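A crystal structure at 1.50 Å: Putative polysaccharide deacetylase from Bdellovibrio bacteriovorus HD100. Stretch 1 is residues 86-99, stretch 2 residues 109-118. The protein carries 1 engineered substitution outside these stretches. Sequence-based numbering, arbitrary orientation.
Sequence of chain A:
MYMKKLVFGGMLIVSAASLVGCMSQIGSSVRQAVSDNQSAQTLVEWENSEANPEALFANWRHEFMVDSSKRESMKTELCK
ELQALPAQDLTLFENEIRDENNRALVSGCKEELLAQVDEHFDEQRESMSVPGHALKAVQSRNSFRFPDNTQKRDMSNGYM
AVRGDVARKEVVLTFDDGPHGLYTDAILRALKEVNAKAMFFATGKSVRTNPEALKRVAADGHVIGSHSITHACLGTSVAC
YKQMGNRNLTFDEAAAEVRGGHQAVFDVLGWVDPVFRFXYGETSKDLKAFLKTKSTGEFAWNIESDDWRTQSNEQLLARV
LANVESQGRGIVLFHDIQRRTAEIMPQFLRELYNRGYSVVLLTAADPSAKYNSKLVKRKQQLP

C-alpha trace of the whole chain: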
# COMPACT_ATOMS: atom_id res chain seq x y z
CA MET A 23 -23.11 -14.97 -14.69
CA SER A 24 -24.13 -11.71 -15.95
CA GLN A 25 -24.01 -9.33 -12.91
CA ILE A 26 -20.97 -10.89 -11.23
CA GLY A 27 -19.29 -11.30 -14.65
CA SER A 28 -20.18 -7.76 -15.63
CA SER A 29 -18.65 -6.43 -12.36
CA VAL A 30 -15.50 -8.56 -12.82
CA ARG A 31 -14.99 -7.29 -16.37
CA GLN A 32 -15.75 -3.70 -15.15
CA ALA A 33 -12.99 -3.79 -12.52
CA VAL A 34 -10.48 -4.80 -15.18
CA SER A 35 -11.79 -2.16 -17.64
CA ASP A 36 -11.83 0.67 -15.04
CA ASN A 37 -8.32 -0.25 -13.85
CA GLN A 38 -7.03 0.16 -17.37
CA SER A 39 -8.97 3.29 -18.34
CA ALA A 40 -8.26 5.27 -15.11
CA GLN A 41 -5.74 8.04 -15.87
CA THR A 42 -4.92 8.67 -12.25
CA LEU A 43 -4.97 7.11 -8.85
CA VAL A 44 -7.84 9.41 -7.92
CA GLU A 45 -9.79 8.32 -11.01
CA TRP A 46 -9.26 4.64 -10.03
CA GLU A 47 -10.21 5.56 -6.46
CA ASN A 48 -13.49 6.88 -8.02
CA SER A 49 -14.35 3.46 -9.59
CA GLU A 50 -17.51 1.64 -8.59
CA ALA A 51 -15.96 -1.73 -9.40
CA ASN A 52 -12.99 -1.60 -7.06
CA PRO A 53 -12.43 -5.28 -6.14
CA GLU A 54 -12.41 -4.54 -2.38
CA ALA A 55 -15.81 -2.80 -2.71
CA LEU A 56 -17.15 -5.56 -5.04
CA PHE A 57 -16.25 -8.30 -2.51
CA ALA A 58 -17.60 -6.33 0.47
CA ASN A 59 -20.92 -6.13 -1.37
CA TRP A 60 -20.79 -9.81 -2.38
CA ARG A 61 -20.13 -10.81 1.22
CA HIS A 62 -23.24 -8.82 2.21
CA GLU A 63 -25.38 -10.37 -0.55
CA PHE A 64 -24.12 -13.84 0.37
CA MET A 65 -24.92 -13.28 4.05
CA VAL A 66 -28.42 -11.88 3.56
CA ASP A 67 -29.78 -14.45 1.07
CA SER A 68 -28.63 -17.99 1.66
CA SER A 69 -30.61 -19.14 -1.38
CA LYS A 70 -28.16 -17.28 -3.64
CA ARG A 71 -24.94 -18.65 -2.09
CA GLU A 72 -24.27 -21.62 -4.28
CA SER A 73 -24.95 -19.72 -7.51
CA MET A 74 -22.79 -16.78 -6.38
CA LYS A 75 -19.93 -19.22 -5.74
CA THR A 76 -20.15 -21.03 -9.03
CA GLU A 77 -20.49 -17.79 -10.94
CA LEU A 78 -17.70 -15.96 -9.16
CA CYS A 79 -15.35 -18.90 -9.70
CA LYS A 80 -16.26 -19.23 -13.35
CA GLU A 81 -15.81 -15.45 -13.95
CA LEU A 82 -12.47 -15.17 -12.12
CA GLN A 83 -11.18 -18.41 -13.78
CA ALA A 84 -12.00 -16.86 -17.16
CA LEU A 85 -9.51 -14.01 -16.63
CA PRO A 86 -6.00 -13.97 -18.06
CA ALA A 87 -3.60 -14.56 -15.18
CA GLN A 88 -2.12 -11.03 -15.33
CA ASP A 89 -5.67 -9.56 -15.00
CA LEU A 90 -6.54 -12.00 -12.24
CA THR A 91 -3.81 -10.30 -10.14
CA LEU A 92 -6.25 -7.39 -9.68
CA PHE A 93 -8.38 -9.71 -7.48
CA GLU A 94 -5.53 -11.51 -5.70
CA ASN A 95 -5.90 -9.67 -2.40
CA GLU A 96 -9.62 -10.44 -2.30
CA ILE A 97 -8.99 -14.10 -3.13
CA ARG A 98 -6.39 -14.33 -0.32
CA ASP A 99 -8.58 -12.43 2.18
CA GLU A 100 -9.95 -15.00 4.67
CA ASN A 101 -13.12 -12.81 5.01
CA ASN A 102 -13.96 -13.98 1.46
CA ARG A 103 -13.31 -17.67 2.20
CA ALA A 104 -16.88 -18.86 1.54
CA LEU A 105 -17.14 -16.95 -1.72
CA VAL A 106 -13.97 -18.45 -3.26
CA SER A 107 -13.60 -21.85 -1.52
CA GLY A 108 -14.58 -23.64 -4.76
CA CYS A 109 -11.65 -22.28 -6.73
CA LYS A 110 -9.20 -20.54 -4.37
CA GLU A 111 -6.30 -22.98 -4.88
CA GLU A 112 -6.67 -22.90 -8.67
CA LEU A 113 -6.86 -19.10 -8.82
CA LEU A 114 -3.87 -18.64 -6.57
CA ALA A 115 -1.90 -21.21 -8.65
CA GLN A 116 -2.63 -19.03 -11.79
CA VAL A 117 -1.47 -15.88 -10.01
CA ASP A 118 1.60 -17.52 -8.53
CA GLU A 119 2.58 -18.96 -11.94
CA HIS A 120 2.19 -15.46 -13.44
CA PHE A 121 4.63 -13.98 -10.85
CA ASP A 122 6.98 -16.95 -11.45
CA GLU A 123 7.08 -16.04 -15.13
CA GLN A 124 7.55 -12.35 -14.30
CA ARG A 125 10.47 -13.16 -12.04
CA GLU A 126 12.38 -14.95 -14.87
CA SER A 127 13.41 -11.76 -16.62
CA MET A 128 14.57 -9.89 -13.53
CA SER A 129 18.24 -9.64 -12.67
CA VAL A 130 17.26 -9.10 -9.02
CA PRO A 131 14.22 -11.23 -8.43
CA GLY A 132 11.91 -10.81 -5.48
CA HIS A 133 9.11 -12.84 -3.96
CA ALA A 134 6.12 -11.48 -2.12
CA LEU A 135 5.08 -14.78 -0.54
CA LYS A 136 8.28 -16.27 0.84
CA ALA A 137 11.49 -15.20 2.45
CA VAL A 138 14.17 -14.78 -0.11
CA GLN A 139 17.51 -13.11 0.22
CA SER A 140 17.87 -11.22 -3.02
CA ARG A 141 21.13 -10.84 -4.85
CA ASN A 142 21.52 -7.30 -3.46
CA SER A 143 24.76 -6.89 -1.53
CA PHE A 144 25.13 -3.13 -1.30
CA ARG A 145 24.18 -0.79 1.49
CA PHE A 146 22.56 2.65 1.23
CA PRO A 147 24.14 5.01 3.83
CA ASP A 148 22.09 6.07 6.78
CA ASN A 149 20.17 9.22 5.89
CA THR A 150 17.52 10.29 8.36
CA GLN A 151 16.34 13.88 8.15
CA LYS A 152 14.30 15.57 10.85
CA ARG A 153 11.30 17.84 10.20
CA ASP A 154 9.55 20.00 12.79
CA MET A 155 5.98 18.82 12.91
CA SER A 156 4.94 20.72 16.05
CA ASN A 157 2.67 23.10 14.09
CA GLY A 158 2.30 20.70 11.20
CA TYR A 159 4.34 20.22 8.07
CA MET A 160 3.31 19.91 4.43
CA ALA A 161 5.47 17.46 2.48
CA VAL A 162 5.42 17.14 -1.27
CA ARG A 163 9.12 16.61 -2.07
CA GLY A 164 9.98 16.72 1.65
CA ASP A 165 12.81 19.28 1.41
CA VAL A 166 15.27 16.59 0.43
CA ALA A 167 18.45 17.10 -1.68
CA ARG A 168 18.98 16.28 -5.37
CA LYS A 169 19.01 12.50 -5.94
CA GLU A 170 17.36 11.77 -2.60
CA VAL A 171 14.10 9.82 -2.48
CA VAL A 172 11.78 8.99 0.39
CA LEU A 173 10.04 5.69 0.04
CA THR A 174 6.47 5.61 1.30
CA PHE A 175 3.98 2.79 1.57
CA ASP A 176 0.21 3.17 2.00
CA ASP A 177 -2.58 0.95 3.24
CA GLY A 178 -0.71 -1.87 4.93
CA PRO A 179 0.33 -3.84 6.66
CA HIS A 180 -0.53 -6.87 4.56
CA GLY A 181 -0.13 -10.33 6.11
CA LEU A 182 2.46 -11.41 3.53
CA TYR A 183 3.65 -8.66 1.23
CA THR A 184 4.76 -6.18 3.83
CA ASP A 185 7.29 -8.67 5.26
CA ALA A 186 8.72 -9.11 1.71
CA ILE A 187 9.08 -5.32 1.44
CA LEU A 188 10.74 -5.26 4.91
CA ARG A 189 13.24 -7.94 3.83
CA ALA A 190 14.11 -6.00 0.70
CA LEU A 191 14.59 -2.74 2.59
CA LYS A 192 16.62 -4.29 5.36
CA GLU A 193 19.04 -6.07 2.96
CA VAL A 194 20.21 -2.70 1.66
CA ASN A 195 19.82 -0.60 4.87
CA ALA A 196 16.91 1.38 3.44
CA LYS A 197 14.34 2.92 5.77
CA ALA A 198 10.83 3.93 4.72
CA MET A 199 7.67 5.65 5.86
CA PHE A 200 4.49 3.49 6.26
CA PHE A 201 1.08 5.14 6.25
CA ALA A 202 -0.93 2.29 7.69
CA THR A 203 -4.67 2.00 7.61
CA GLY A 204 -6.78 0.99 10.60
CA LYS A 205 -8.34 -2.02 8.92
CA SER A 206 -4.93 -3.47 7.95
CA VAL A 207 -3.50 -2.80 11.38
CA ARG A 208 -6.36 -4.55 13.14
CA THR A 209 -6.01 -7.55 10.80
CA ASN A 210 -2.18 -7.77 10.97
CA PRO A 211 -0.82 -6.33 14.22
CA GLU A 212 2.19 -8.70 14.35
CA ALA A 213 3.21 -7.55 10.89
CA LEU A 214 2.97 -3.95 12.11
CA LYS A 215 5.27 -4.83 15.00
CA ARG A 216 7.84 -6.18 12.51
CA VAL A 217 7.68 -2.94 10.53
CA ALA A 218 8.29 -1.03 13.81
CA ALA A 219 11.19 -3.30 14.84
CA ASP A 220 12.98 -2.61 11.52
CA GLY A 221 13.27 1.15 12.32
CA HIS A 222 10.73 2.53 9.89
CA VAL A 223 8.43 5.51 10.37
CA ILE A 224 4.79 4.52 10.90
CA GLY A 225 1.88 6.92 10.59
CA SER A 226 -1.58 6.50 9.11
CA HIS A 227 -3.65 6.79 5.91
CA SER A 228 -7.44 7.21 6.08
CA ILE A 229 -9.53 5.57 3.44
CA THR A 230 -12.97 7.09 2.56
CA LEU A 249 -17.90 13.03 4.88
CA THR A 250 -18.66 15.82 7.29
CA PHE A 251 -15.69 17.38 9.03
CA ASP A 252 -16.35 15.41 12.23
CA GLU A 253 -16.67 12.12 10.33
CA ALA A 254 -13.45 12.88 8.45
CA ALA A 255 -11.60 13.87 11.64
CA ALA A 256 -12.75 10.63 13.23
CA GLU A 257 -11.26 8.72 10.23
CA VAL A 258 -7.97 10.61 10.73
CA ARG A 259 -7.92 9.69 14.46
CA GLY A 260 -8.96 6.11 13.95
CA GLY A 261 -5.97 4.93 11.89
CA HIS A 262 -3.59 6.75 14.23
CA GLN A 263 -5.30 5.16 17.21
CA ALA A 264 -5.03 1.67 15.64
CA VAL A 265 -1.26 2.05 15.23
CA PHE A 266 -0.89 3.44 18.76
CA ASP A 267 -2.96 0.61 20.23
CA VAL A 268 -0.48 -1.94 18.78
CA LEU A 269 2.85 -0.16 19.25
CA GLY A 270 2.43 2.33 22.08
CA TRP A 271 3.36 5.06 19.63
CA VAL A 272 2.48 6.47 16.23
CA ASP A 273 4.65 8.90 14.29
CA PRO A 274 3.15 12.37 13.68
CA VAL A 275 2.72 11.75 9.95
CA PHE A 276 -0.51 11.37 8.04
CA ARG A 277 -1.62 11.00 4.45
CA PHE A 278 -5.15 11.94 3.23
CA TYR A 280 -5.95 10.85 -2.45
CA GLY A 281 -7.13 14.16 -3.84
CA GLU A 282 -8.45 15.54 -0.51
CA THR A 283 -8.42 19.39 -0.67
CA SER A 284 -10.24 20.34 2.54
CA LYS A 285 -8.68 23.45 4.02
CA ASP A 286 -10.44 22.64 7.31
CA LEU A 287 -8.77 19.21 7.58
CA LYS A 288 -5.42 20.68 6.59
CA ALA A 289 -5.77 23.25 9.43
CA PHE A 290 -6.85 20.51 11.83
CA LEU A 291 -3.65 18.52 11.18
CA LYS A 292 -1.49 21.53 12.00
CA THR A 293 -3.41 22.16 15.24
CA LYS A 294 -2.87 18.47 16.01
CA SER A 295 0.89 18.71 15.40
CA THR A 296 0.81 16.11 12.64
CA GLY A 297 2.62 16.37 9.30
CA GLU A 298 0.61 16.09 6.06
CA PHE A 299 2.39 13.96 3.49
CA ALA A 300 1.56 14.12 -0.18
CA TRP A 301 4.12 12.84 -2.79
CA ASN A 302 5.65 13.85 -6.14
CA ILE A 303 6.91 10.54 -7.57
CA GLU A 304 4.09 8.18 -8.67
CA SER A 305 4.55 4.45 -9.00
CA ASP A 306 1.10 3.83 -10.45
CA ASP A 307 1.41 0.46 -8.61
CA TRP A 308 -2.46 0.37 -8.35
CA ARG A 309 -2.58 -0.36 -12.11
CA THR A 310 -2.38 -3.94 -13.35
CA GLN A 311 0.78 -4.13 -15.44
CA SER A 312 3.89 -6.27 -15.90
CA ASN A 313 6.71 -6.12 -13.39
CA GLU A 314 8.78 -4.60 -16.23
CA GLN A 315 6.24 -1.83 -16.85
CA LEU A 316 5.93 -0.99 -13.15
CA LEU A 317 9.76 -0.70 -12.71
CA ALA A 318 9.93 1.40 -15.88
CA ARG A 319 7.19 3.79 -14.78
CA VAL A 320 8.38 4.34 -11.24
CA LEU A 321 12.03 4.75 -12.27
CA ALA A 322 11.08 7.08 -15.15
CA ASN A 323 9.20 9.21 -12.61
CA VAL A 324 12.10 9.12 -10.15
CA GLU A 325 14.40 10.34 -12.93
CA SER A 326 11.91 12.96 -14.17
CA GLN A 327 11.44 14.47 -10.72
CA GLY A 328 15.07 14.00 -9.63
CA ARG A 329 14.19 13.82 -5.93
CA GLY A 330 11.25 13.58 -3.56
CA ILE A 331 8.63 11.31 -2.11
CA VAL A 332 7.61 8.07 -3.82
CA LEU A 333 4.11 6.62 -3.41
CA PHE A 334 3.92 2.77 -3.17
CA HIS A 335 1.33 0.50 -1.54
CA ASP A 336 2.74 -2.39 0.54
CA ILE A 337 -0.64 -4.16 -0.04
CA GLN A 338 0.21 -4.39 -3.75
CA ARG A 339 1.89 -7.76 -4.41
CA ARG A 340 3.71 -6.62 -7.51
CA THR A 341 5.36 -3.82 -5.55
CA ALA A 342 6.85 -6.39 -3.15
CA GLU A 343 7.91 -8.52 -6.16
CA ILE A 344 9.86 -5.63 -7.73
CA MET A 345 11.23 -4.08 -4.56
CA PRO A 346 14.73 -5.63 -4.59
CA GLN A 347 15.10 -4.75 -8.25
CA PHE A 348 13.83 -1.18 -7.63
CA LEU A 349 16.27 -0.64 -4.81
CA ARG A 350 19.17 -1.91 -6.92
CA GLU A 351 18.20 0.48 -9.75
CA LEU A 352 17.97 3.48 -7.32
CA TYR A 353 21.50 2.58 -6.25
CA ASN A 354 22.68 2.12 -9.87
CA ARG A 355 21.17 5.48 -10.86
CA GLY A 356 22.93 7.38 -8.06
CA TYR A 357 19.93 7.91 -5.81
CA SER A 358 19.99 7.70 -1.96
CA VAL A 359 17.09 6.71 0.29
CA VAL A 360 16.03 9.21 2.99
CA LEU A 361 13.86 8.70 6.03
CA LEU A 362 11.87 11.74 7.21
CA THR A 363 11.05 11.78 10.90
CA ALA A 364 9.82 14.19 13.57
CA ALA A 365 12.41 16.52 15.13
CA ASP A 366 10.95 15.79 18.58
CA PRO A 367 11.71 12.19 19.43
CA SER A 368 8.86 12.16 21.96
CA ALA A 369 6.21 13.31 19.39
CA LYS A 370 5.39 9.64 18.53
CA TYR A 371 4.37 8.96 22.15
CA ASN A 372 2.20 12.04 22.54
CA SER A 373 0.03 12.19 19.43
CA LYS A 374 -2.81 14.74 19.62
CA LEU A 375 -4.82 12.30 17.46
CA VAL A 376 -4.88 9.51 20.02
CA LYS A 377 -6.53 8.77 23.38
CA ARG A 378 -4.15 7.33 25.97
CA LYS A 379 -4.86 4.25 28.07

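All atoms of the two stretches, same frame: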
# COMPACT_ATOMS: atom_id res chain seq x y z
N PRO A 86 -7.44 -13.73 -17.93
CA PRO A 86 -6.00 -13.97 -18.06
C PRO A 86 -5.28 -13.79 -16.72
O PRO A 86 -5.70 -12.94 -15.90
CB PRO A 86 -5.55 -12.89 -19.06
CG PRO A 86 -6.76 -12.47 -19.78
CD PRO A 86 -7.89 -12.63 -18.78
N ALA A 87 -4.25 -14.58 -16.49
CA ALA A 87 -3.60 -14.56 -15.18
C ALA A 87 -3.15 -13.16 -14.77
O ALA A 87 -3.27 -12.79 -13.59
CB ALA A 87 -2.46 -15.55 -15.11
N GLN A 88 -2.62 -12.37 -15.71
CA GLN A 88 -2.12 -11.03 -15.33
C GLN A 88 -3.33 -10.20 -14.79
O GLN A 88 -3.19 -9.45 -13.81
CB GLN A 88 -1.40 -10.28 -16.48
CG GLN A 88 -0.82 -8.93 -16.05
CD GLN A 88 0.09 -8.34 -17.05
OE1 GLN A 88 1.16 -8.89 -17.32
NE2 GLN A 88 -0.32 -7.23 -17.64
N ASP A 89 -4.49 -10.27 -15.45
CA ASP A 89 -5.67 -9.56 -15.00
C ASP A 89 -6.23 -10.08 -13.67
O ASP A 89 -6.73 -9.29 -12.83
CB ASP A 89 -6.77 -9.59 -16.05
CG ASP A 89 -6.44 -8.73 -17.22
OD1 ASP A 89 -5.74 -7.70 -17.02
OD2 ASP A 89 -6.79 -9.10 -18.36
N LEU A 90 -6.11 -11.38 -13.48
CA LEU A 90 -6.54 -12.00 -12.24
C LEU A 90 -5.79 -11.39 -11.02
O LEU A 90 -6.35 -11.31 -9.91
CB LEU A 90 -6.35 -13.51 -12.30
CG LEU A 90 -6.83 -14.32 -11.09
CD1 LEU A 90 -8.33 -14.14 -10.86
CD2 LEU A 90 -6.48 -15.80 -11.32
N THR A 91 -4.56 -10.92 -11.24
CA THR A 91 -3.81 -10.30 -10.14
C THR A 91 -4.55 -9.13 -9.49
O THR A 91 -4.31 -8.81 -8.33
CB THR A 91 -2.36 -9.87 -10.49
OG1 THR A 91 -2.35 -8.77 -11.42
CG2 THR A 91 -1.58 -11.06 -11.04
N LEU A 92 -5.45 -8.49 -10.23
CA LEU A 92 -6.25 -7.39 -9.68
C LEU A 92 -7.11 -7.85 -8.48
O LEU A 92 -7.45 -7.05 -7.62
CB LEU A 92 -7.13 -6.80 -10.78
CG LEU A 92 -7.88 -5.52 -10.45
CD1 LEU A 92 -6.94 -4.36 -10.15
CD2 LEU A 92 -8.78 -5.16 -11.62
N PHE A 93 -7.50 -9.13 -8.49
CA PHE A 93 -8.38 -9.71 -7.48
C PHE A 93 -7.64 -10.55 -6.45
O PHE A 93 -8.25 -11.16 -5.60
CB PHE A 93 -9.44 -10.57 -8.18
CG PHE A 93 -10.39 -9.79 -9.01
CD1 PHE A 93 -11.54 -9.24 -8.43
CD2 PHE A 93 -10.15 -9.59 -10.38
CE1 PHE A 93 -12.42 -8.49 -9.18
CE2 PHE A 93 -11.05 -8.86 -11.13
CZ PHE A 93 -12.18 -8.30 -10.53
N GLU A 94 -6.31 -10.61 -6.56
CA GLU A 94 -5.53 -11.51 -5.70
C GLU A 94 -5.77 -11.22 -4.23
O GLU A 94 -5.92 -12.16 -3.43
CB GLU A 94 -4.05 -11.37 -6.01
CG GLU A 94 -3.14 -12.23 -5.16
CD GLU A 94 -1.70 -12.23 -5.62
OE1 GLU A 94 -1.32 -11.42 -6.47
OE2 GLU A 94 -0.95 -13.09 -5.03
N ASN A 95 -5.76 -9.95 -3.83
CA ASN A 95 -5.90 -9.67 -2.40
C ASN A 95 -7.25 -10.14 -1.90
O ASN A 95 -7.36 -10.67 -0.80
CB ASN A 95 -5.74 -8.19 -2.11
CG ASN A 95 -4.32 -7.74 -2.17
OD1 ASN A 95 -3.45 -8.45 -2.68
ND2 ASN A 95 -4.06 -6.59 -1.58
N GLU A 96 -8.28 -9.99 -2.73
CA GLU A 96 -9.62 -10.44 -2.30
C GLU A 96 -9.67 -11.96 -2.22
O GLU A 96 -10.30 -12.51 -1.33
CB GLU A 96 -10.70 -9.88 -3.22
CG GLU A 96 -10.85 -8.38 -3.16
CD GLU A 96 -10.99 -7.86 -1.76
OE1 GLU A 96 -11.85 -8.40 -1.00
OE2 GLU A 96 -10.29 -6.87 -1.44
N ILE A 97 -8.98 -12.65 -3.15
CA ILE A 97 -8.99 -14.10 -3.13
C ILE A 97 -8.24 -14.64 -1.90
O ILE A 97 -8.64 -15.67 -1.30
CB ILE A 97 -8.39 -14.67 -4.43
CG1 ILE A 97 -9.26 -14.28 -5.63
CG2 ILE A 97 -8.16 -16.17 -4.35
CD1 ILE A 97 -8.52 -14.28 -6.96
N ARG A 98 -7.18 -13.93 -1.50
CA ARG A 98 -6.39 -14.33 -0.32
C ARG A 98 -7.08 -13.98 1.01
O ARG A 98 -6.78 -14.60 2.04
CB ARG A 98 -5.00 -13.69 -0.35
CG ARG A 98 -4.11 -14.21 -1.46
CD ARG A 98 -2.69 -13.68 -1.36
NE ARG A 98 -1.88 -14.09 -2.48
CZ ARG A 98 -1.34 -15.30 -2.64
NH1 ARG A 98 -1.45 -16.22 -1.67
NH2 ARG A 98 -0.77 -15.62 -3.77
N ASP A 99 -7.95 -12.94 0.98
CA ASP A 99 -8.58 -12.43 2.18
C ASP A 99 -9.48 -13.48 2.79
O ASP A 99 -10.48 -13.83 2.19
CB ASP A 99 -9.37 -11.17 1.86
CG ASP A 99 -9.99 -10.52 3.06
OD1 ASP A 99 -10.05 -11.12 4.18
OD2 ASP A 99 -10.37 -9.33 2.86
N CYS A 109 -12.71 -22.47 -5.74
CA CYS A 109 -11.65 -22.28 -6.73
C CYS A 109 -10.42 -21.56 -6.21
O CYS A 109 -9.52 -21.29 -6.98
CB CYS A 109 -12.20 -21.49 -7.94
SG CYS A 109 -12.88 -19.86 -7.50
N LYS A 110 -10.31 -21.35 -4.90
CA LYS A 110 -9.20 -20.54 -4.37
C LYS A 110 -7.82 -21.07 -4.79
O LYS A 110 -6.96 -20.32 -5.28
CB LYS A 110 -9.30 -20.46 -2.85
CG LYS A 110 -8.29 -19.51 -2.23
CD LYS A 110 -8.39 -19.53 -0.73
CE LYS A 110 -7.26 -18.72 -0.10
NZ LYS A 110 -7.29 -18.76 1.37
N GLU A 111 -7.61 -22.38 -4.60
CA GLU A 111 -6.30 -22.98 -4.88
C GLU A 111 -5.93 -22.80 -6.36
O GLU A 111 -4.79 -22.46 -6.71
CB GLU A 111 -6.30 -24.45 -4.48
CG GLU A 111 -4.94 -25.11 -4.60
CD GLU A 111 -4.93 -26.58 -4.19
OE1 GLU A 111 -6.01 -27.14 -3.91
OE2 GLU A 111 -3.82 -27.17 -4.16
N GLU A 112 -6.91 -22.98 -7.24
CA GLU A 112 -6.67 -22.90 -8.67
C GLU A 112 -6.35 -21.46 -9.07
O GLU A 112 -5.46 -21.21 -9.88
CB GLU A 112 -7.90 -23.40 -9.45
CG GLU A 112 -8.16 -24.89 -9.34
CD GLU A 112 -8.76 -25.39 -7.99
OE1 GLU A 112 -9.28 -24.61 -7.13
OE2 GLU A 112 -8.73 -26.64 -7.80
N LEU A 113 -7.10 -20.51 -8.53
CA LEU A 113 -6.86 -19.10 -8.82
C LEU A 113 -5.49 -18.66 -8.33
O LEU A 113 -4.75 -17.98 -9.04
CB LEU A 113 -7.95 -18.20 -8.22
CG LEU A 113 -9.36 -18.40 -8.84
CD1 LEU A 113 -10.40 -17.55 -8.08
CD2 LEU A 113 -9.39 -18.05 -10.33
N LEU A 114 -5.14 -19.07 -7.12
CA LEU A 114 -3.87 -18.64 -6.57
C LEU A 114 -2.72 -19.33 -7.33
O LEU A 114 -1.65 -18.73 -7.49
CB LEU A 114 -3.78 -18.81 -5.05
CG LEU A 114 -4.74 -17.91 -4.25
CD1 LEU A 114 -4.53 -18.17 -2.76
CD2 LEU A 114 -4.53 -16.43 -4.60
N ALA A 115 -2.92 -20.56 -7.84
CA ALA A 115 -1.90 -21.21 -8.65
C ALA A 115 -1.66 -20.37 -9.95
O ALA A 115 -0.53 -20.22 -10.39
CB ALA A 115 -2.29 -22.67 -8.97
N GLN A 116 -2.73 -19.84 -10.56
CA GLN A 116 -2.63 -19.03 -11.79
C GLN A 116 -1.84 -17.76 -11.49
O GLN A 116 -0.95 -17.39 -12.24
CB GLN A 116 -4.02 -18.66 -12.37
CG GLN A 116 -4.73 -19.76 -13.12
CD GLN A 116 -4.02 -20.08 -14.41
OE1 GLN A 116 -3.44 -21.17 -14.56
NE2 GLN A 116 -3.99 -19.10 -15.35
N VAL A 117 -2.16 -17.10 -10.37
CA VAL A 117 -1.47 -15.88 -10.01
C VAL A 117 -0.01 -16.14 -9.66
O VAL A 117 0.90 -15.41 -10.11
CB VAL A 117 -2.24 -15.13 -8.88
CG1 VAL A 117 -1.41 -14.07 -8.26
CG2 VAL A 117 -3.55 -14.59 -9.45
N ASP A 118 0.24 -17.19 -8.90
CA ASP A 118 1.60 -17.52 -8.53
C ASP A 118 2.46 -17.88 -9.75
O ASP A 118 3.63 -17.51 -9.83
CB ASP A 118 1.63 -18.62 -7.49
CG ASP A 118 1.09 -18.20 -6.13
OD1 ASP A 118 0.84 -16.99 -5.89
OD2 ASP A 118 0.88 -19.10 -5.27
O HOH W 1 -0.29 -18.75 -2.89
O HOH W 2 -5.42 -16.87 2.08

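How does the contact begin at the start of stretch 1? Ala87 follows the N-cap residue Pro86. Its CA-to-CB bond points toward the other stretch, and here the backbones are close, Ala87 CA lying 5.7 Å from Gln116 CA. Ala87 CB rests 3.7 Å from Gln116 O and 3.9 Å from Gln116 NE2, so the methyl packs against both backbone and side chain.

What does Leu90 add, one turn later? It meets residues spaced along one side of the helix of stretch 2. Its CG lies 3.7 Å from Val117 CG2, and its CD2 lies 3.8 Å from Leu113 CD2. Thr91 contributes less, its CA-to-CB bond pointing sideways and its CG2 4.1 Å from Val117 CG1; its hydroxyl turns back to its own stretch, OG1 donating to Gln88 O at 2.6 Å.

Where do Glu94 and Ile97 fit, as the chain runs the other way to stretch 2? Glu94 OE1 lies 3.2 Å from Val117 CG1. The helices 94-98 and 110-118 run roughly antiparallel, at 144°, so Ile97 reaches the beginning of the second helix. Its CD1 packs 3.9 Å from Leu113 CD1 and its CG2 3.6 Å from Leu114 CD2, while the extended, all-t Lys110 passes alongside, its CE 3.6 Å from Ile97 O.

How are the charges near Arg98 reconciled? Glu94 OE2 and Asp118 OD1 are like charges only 4.4 Å apart, and Arg98 NH2 forms salt bridges to both, at 2.8 Å to Glu94 OE2 and 3.0 Å to Asp118 OD1. Asp118 OD1 approaches the guanidinium at its edge, whereas Leu114 CD1 covers one face, 3.8 Å from Arg98 NH1. Water extends the link: water 1 accepts from Arg98 NH1 (3.0 Å) and donates to Asp118 OD2 (2.7 Å), and water 2 joins Arg98 O (2.6 Å) to Lys110 NZ (2.8 Å).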